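Local structure of intracellular exo-alpha-(1->5)-L-arabinofuranosidase (Bifidobacterium longum, 2Y2W) at residues E69-C74 with V411-P416. The protein hydrolyses terminal alpha-(1->5)-linked L-arabinofuranosyl units from arabinans and also acts on arabinoxylan, contributing to the breakdown of plant cell walls. Residues are numbered along the deposited sequence; the frame is centred on the assembly and turned at random.
Sequences EHLGRC and VNVIAP
Asn412 reaches across to the backbone of Arg73, its ND2 donating a hydrogen bond of 3.0 Å to Arg73 O. The N-H points fairly straight at the oxygen (153°), but the donor stands above the carbonyl plane and the acceptor is tilted from the amide plane. The same ND2 lies over one face of the Arg73 guanidinium, offset toward its rim, with the two flat groups only 23° apart; NH1 and ND2, both donors, do not bond. A bend at chi3 brings the guanidinium beside the amide. Its charge is met beyond the two segments, NH1 forming a salt bridge with Glu377 and NH2 a hydrogen bond to Ala419 O, while Asn412 OD1 accepts from Ala419 N, so Asn412 and Arg73 both bond the backbone of Ala419 in strand 417-419. An alanine at Asn412 would probably leave Arg73 O and Ala419 N without these mates and open a gap beside the guanidinium.

Val413 supplies the apolar half. Its CG1, anti to the backbone N (chi1 178°), meets Leu71 CD2 at 3.8 Å, whereas CG2 packs against the type II' turn of Leu71 to Cys74, 3.4 Å from Leu71 O and 3.8 Å from Cys74 CB. That turn is closed by the bond from Cys74 N to Leu71 O, and Gly72 adopts a positive phi within it. Beside it, Cys74 CA makes a CA-H...O contact with Val411 O.

Leu71 also touches Gln409, probably important for substrate recognition, and Glu69, which probably binds arabinofuranose, opens the first loop. This contact joins the loops that follow the first and eighth strands at the C-terminal mouth of a (beta/alpha)8 barrel, where glycoside hydrolase family 51 enzymes carry their active site.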
ATOM      1  N   GLU D  69     -12.577  -4.563 -23.531  1.00 26.20           N
ATOM      2  CA  GLU D  69     -11.414  -3.942 -22.915  1.00 26.22           C
ATOM      3  C   GLU D  69     -10.948  -2.771 -23.769  1.00 26.26           C
ATOM      4  O   GLU D  69     -11.092  -2.792 -24.998  1.00 26.26           O
ATOM      5  CB  GLU D  69     -10.281  -4.965 -22.751  1.00 26.22           C
ATOM      6  CG  GLU D  69      -9.082  -4.466 -21.931  1.00 26.46           C
ATOM      7  CD  GLU D  69      -7.973  -5.502 -21.769  1.00 26.98           C
ATOM      8  OE1 GLU D  69      -8.190  -6.690 -22.098  1.00 27.42           O
ATOM      9  OE2 GLU D  69      -6.878  -5.126 -21.296  1.00 26.46           O
ATOM     10  N   HIS D  70     -10.402  -1.748 -23.117  1.00 26.15           N
ATOM     11  CA  HIS D  70      -9.702  -0.683 -23.822  1.00 26.11           C
ATOM     12  C   HIS D  70      -8.391  -1.247 -24.366  1.00 26.21           C
ATOM     13  O   HIS D  70      -7.301  -0.930 -23.884  1.00 26.36           O
ATOM     14  CB  HIS D  70      -9.446   0.505 -22.902  1.00 25.91           C
ATOM     15  CG  HIS D  70     -10.662   1.332 -22.620  1.00 25.73           C
ATOM     16  ND1 HIS D  70     -10.732   2.674 -22.926  1.00 25.38           N
ATOM     17  CD2 HIS D  70     -11.851   1.010 -22.059  1.00 25.61           C
ATOM     18  CE1 HIS D  70     -11.914   3.143 -22.565  1.00 25.46           C
ATOM     19  NE2 HIS D  70     -12.611   2.154 -22.037  1.00 25.40           N
ATOM     20  N   LEU D  71      -8.532  -2.104 -25.373  1.00 26.36           N
ATOM     21  CA  LEU D  71      -7.430  -2.792 -26.017  1.00 26.42           C
ATOM     22  C   LEU D  71      -7.629  -2.648 -27.515  1.00 26.57           C
ATOM     23  O   LEU D  71      -8.740  -2.841 -28.018  1.00 26.60           O
ATOM     24  CB  LEU D  71      -7.460  -4.274 -25.637  1.00 26.42           C
ATOM     25  CG  LEU D  71      -6.306  -5.244 -25.917  1.00 26.28           C
ATOM     26  CD1 LEU D  71      -6.662  -6.595 -25.332  1.00 26.14           C
ATOM     27  CD2 LEU D  71      -5.974  -5.394 -27.399  1.00 26.23           C
ATOM     28  N   GLY D  72      -6.555  -2.300 -28.217  1.00 26.70           N
ATOM     29  CA  GLY D  72      -6.568  -2.202 -29.670  1.00 26.76           C
ATOM     30  C   GLY D  72      -7.752  -1.412 -30.179  1.00 26.86           C
ATOM     31  O   GLY D  72      -7.855  -0.214 -29.925  1.00 27.06           O
ATOM     32  N   ARG D  73      -8.657  -2.098 -30.875  1.00 26.91           N
ATOM     33  CA  ARG D  73      -9.817  -1.455 -31.500  1.00 26.80           C
ATOM     34  C   ARG D  73     -11.156  -2.043 -31.038  1.00 26.65           C
ATOM     35  O   ARG D  73     -12.158  -1.963 -31.756  1.00 26.53           O
ATOM     36  CB  ARG D  73      -9.699  -1.499 -33.032  1.00 26.81           C
ATOM     37  CG  ARG D  73      -8.575  -0.636 -33.591  1.00 27.25           C
ATOM     38  CD  ARG D  73      -8.418  -0.772 -35.103  1.00 28.41           C
ATOM     39  NE  ARG D  73      -9.569  -0.248 -35.840  1.00 29.34           N
ATOM     40  CZ  ARG D  73     -10.360  -0.973 -36.631  1.00 29.99           C
ATOM     41  NH1 ARG D  73     -10.134  -2.271 -36.815  1.00 29.29           N
ATOM     42  NH2 ARG D  73     -11.383  -0.394 -37.250  1.00 30.38           N
ATOM     43  N   CYS D  74     -11.166  -2.625 -29.839  1.00 26.55           N
ATOM     44  CA  CYS D  74     -12.394  -3.167 -29.252  1.00 26.48           C
ATOM     45  C   CYS D  74     -13.368  -2.050 -28.884  1.00 26.44           C
ATOM     46  O   CYS D  74     -14.574  -2.182 -29.087  1.00 26.36           O
ATOM     47  CB  CYS D  74     -12.091  -4.042 -28.033  1.00 26.40           C
ATOM     48  SG  CYS D  74     -13.551  -4.854 -27.302  1.00 26.50           S
ATOM     49  N   VAL D 411     -15.453  -7.124 -29.918  1.00 26.49           N
ATOM     50  CA  VAL D 411     -15.273  -6.534 -31.249  1.00 26.28           C
ATOM     51  C   VAL D 411     -13.794  -6.341 -31.605  1.00 26.20           C
ATOM     52  O   VAL D 411     -13.016  -5.839 -30.796  1.00 25.95           O
ATOM     53  CB  VAL D 411     -16.035  -5.185 -31.391  1.00 26.24           C
ATOM     54  CG1 VAL D 411     -16.033  -4.706 -32.839  1.00 25.95           C
ATOM     55  CG2 VAL D 411     -17.461  -5.314 -30.891  1.00 26.35           C
ATOM     56  N   ASN D 412     -13.433  -6.752 -32.823  1.00 26.25           N
ATOM     57  CA  ASN D 412     -12.089  -6.573 -33.408  1.00 26.32           C
ATOM     58  C   ASN D 412     -10.958  -7.365 -32.751  1.00 26.42           C
ATOM     59  O   ASN D 412     -10.186  -8.039 -33.436  1.00 26.36           O
ATOM     60  CB  ASN D 412     -11.712  -5.087 -33.522  1.00 26.29           C
ATOM     61  CG  ASN D 412     -12.451  -4.377 -34.643  1.00 26.24           C
ATOM     62  OD1 ASN D 412     -12.921  -5.004 -35.595  1.00 26.33           O
ATOM     63  ND2 ASN D 412     -12.546  -3.058 -34.539  1.00 26.48           N
ATOM     64  N   VAL D 413     -10.869  -7.266 -31.428  1.00 26.57           N
ATOM     65  CA  VAL D 413      -9.848  -7.946 -30.645  1.00 26.71           C
ATOM     66  C   VAL D 413     -10.330  -9.356 -30.337  1.00 26.93           C
ATOM     67  O   VAL D 413     -11.336  -9.531 -29.645  1.00 27.00           O
ATOM     68  CB  VAL D 413      -9.562  -7.177 -29.330  1.00 26.70           C
ATOM     69  CG1 VAL D 413      -8.535  -7.912 -28.478  1.00 26.75           C
ATOM     70  CG2 VAL D 413      -9.093  -5.759 -29.628  1.00 26.56           C
ATOM     71  N   ILE D 414      -9.606 -10.356 -30.848  1.00 27.21           N
ATOM     72  CA  ILE D 414      -9.995 -11.774 -30.731  1.00 27.46           C
ATOM     73  C   ILE D 414     -11.519 -11.964 -30.659  1.00 27.72           C
ATOM     74  O   ILE D 414     -12.056 -12.480 -29.675  1.00 27.77           O
ATOM     75  CB  ILE D 414      -9.262 -12.509 -29.562  1.00 27.48           C
ATOM     76  CG1 ILE D 414      -9.202 -11.643 -28.291  1.00 27.27           C
ATOM     77  CG2 ILE D 414      -7.873 -12.949 -30.013  1.00 27.40           C
ATOM     78  CD1 ILE D 414      -8.731 -12.376 -27.046  1.00 26.78           C
ATOM     79  N   ALA D 415     -12.204 -11.549 -31.722  1.00 28.01           N
ATOM     80  CA  ALA D 415     -13.643 -11.306 -31.659  1.00 28.30           C
ATOM     81  C   ALA D 415     -14.473 -12.021 -32.725  1.00 28.49           C
ATOM     82  O   ALA D 415     -13.994 -12.244 -33.834  1.00 28.34           O
ATOM     83  CB  ALA D 415     -13.900  -9.820 -31.725  1.00 28.32           C
ATOM     84  N   PRO D 416     -15.731 -12.374 -32.385  1.00 28.81           N
ATOM     85  CA  PRO D 416     -16.679 -12.901 -33.366  1.00 29.14           C
ATOM     86  C   PRO D 416     -17.174 -11.804 -34.308  1.00 29.57           C
ATOM     87  O   PRO D 416     -17.571 -12.084 -35.437  1.00 29.51           O
ATOM     88  CB  PRO D 416     -17.827 -13.420 -32.498  1.00 29.12           C
ATOM     89  CG  PRO D 416     -17.742 -12.640 -31.241  1.00 28.90           C
ATOM     90  CD  PRO D 416     -16.299 -12.360 -31.022  1.00 28.77           C
TER